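Local coordinates for methyltransferase-like protein (Saccharopolyspora spinosa, PDB 4PNE), which catalyses a [4+2] cycloaddition in spinosyn biosynthesis and has the fold of a SAM-dependent methyltransferase, at residues P106-A111 / D133-R138. Residues are numbered along the deposited sequence; the frame is centred on the assembly and turned at random.
With SAH (S-adenosyl-L-homocysteine), chain C.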
loop_
_atom_site.group_PDB
_atom_site.type_symbol
_atom_site.label_atom_id
_atom_site.label_comp_id
_atom_site.label_asym_id
_atom_site.label_seq_id
_atom_site.Cartn_x
_atom_site.Cartn_y
_atom_site.Cartn_z
ATOM N N PRO A 106 4.469 3.690 7.556
ATOM C CA PRO A 106 5.446 2.649 7.291
ATOM C C PRO A 106 6.824 3.226 6.918
ATOM O O PRO A 106 7.837 2.704 7.368
ATOM C CB PRO A 106 4.810 1.885 6.124
ATOM C CG PRO A 106 3.348 2.102 6.280
ATOM C CD PRO A 106 3.299 3.557 6.678
ATOM N N ALA A 107 6.863 4.278 6.112
ATOM C CA ALA A 107 8.141 4.900 5.773
ATOM C C ALA A 107 8.868 5.395 7.023
ATOM O O ALA A 107 10.063 5.226 7.159
ATOM C CB ALA A 107 7.947 6.030 4.817
ATOM N N LEU A 108 8.138 6.038 7.924
ATOM C CA LEU A 108 8.748 6.566 9.123
ATOM C C LEU A 108 9.168 5.469 10.066
ATOM O O LEU A 108 10.139 5.625 10.783
ATOM C CB LEU A 108 7.781 7.542 9.826
ATOM C CG LEU A 108 7.604 8.829 9.032
ATOM C CD1 LEU A 108 6.364 9.596 9.440
ATOM C CD2 LEU A 108 8.835 9.716 9.139
ATOM N N ARG A 109 8.459 4.341 10.067
ATOM C CA ARG A 109 8.877 3.210 10.887
ATOM C C ARG A 109 10.245 2.691 10.464
ATOM O O ARG A 109 11.131 2.418 11.309
ATOM C CB ARG A 109 7.843 2.079 10.812
ATOM C CG ARG A 109 8.252 0.813 11.550
ATOM C CD ARG A 109 7.104 -0.199 11.588
ATOM N NE ARG A 109 7.575 -1.423 12.202
ATOM C CZ ARG A 109 7.648 -1.603 13.516
ATOM N NH1 ARG A 109 7.210 -0.661 14.355
ATOM N NH2 ARG A 109 8.105 -2.751 13.989
ATOM N N VAL A 110 10.420 2.562 9.167
ATOM C CA VAL A 110 11.658 2.048 8.585
ATOM C C VAL A 110 12.776 3.085 8.720
ATOM O O VAL A 110 13.894 2.728 9.030
ATOM C CB VAL A 110 11.433 1.644 7.106
ATOM C CG1 VAL A 110 12.732 1.228 6.441
ATOM C CG2 VAL A 110 10.482 0.502 7.013
ATOM N N ALA A 111 12.442 4.365 8.557
ATOM C CA ALA A 111 13.436 5.420 8.629
ATOM C C ALA A 111 13.977 5.575 10.048
ATOM O O ALA A 111 15.074 6.078 10.239
ATOM C CB ALA A 111 12.863 6.715 8.147
ATOM N N ASP A 133 4.201 16.442 8.588
ATOM C CA ASP A 133 4.148 16.845 9.990
ATOM C C ASP A 133 4.668 15.770 10.919
ATOM O O ASP A 133 5.329 16.060 11.887
ATOM C CB ASP A 133 2.712 17.155 10.415
ATOM C CG ASP A 133 2.279 18.562 10.099
ATOM O OD1 ASP A 133 3.056 19.337 9.499
ATOM O OD2 ASP A 133 1.117 18.882 10.453
ATOM N N CYS A 134 4.295 14.525 10.644
ATOM C CA CYS A 134 4.763 13.381 11.428
ATOM C C CYS A 134 6.288 13.260 11.341
ATOM O O CYS A 134 6.950 12.973 12.333
ATOM C CB CYS A 134 4.123 12.109 10.931
ATOM S SG CYS A 134 2.445 11.886 11.450
ATOM N N ALA A 135 6.827 13.468 10.153
ATOM C CA ALA A 135 8.284 13.453 9.974
ATOM C C ALA A 135 8.970 14.477 10.871
ATOM O O ALA A 135 10.007 14.197 11.488
ATOM C CB ALA A 135 8.639 13.717 8.545
ATOM N N ARG A 136 8.381 15.672 10.923
ATOM C CA ARG A 136 8.902 16.739 11.759
ATOM C C ARG A 136 8.814 16.352 13.234
ATOM O O ARG A 136 9.781 16.444 14.004
ATOM C CB ARG A 136 8.111 18.034 11.522
ATOM C CG ARG A 136 8.595 19.198 12.384
ATOM C CD ARG A 136 7.581 20.319 12.461
ATOM N NE ARG A 136 6.395 19.786 13.117
ATOM C CZ ARG A 136 5.228 19.538 12.531
ATOM N NH1 ARG A 136 5.008 19.840 11.250
ATOM N NH2 ARG A 136 4.252 19.010 13.258
ATOM N N GLU A 137 7.638 15.898 13.640
ATOM C CA GLU A 137 7.405 15.562 15.039
ATOM C C GLU A 137 8.348 14.472 15.514
ATOM O O GLU A 137 8.835 14.499 16.663
ATOM C CB GLU A 137 5.956 15.118 15.235
ATOM C CG GLU A 137 5.545 14.955 16.677
ATOM C CD GLU A 137 5.057 16.254 17.292
ATOM O OE1 GLU A 137 3.948 16.240 17.877
ATOM O OE2 GLU A 137 5.778 17.278 17.197
ATOM N N ARG A 138 8.625 13.517 14.638
ATOM C CA ARG A 138 9.495 12.393 14.989
ATOM C C ARG A 138 10.999 12.635 14.786
ATOM O O ARG A 138 11.819 11.779 15.130
ATOM C CB ARG A 138 9.056 11.180 14.197
ATOM C CG ARG A 138 7.628 10.800 14.539
ATOM C CD ARG A 138 7.135 9.570 13.861
ATOM N NE ARG A 138 8.107 8.477 13.865
ATOM C CZ ARG A 138 7.794 7.205 13.642
ATOM N NH1 ARG A 138 6.527 6.878 13.414
ATOM N NH2 ARG A 138 8.742 6.262 13.645
HETATM N N SAH C . 1.560 2.244 1.314
HETATM C CA SAH C . 0.741 2.899 2.339
HETATM C CB SAH C . -0.650 3.308 1.866
HETATM C CG SAH C . -1.460 2.320 1.062
HETATM S SD SAH C . -3.123 2.943 0.775
HETATM C C SAH C . 0.638 1.999 3.540
HETATM O O SAH C . 0.263 2.458 4.604
HETATM O OXT SAH C . 1.020 0.828 3.455
HETATM C "C5'" SAH C . -2.922 3.347 -0.980
HETATM C "C4'" SAH C . -2.044 4.563 -1.235
HETATM O "O4'" SAH C . -1.762 4.663 -2.625
HETATM C "C3'" SAH C . -2.684 5.887 -0.854
HETATM O "O3'" SAH C . -1.690 6.610 -0.151
HETATM C "C2'" SAH C . -3.032 6.523 -2.190
HETATM O "O2'" SAH C . -3.115 7.947 -2.225
HETATM C "C1'" SAH C . -1.900 5.988 -3.066
HETATM N N9 SAH C . -2.202 6.084 -4.507
HETATM C C8 SAH C . -3.300 5.699 -5.204
HETATM N N7 SAH C . -3.151 6.029 -6.507
HETATM C C5 SAH C . -1.958 6.642 -6.637
HETATM C C6 SAH C . -1.301 7.200 -7.714
HETATM N N6 SAH C . -1.822 7.183 -8.932
HETATM N N1 SAH C . -0.078 7.738 -7.531
HETATM C C2 SAH C . 0.514 7.764 -6.286
HETATM N N3 SAH C . -0.147 7.258 -5.203
HETATM C C4 SAH C . -1.354 6.679 -5.392
#
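Leu108 of helix 105-113 and Ala135 of helix 125-138 have the nearest pair of CA atoms across the contact, 7.0 Å apart, where two neighbouring helices of the Rossmann-like methyltransferase fold run side by side. The short axes of 106-111 and 133-138 point the same way at 26° and come no nearer than 10.7 Å, as expected of helices that follow successive parallel strands, 95-99 and 117-122. Leu108 carries the largest share of the buried area. With CG anti to the carbonyl carbon (chi1 -70°), its branch reaches across and the methyls take one residue each: CD1 of Leu108 meets CB of Cys134 at 3.7 Å, while CD2 of Leu108 rests against CA and CB of Ala135. Leu140 also touches the Leu108 side chain. At the start of 106-111, Pro106 belongs to the S-adenosyl-L-homocysteine pocket, its CG 3.5 Å from the ligand O. Arg109 turns from the interface toward helix 73-88, where its NH2 forms a salt bridge with Asp82. The exposed Arg138 reaches back across Leu108. Bent at chi3 (44°), its chain lays one guanidinium face over Leu108 CB, 3.8 Å from Arg138 CZ; Arg138 NH2 lies 3.2 Å from Leu108 O, at an angle too poor for a hydrogen bond.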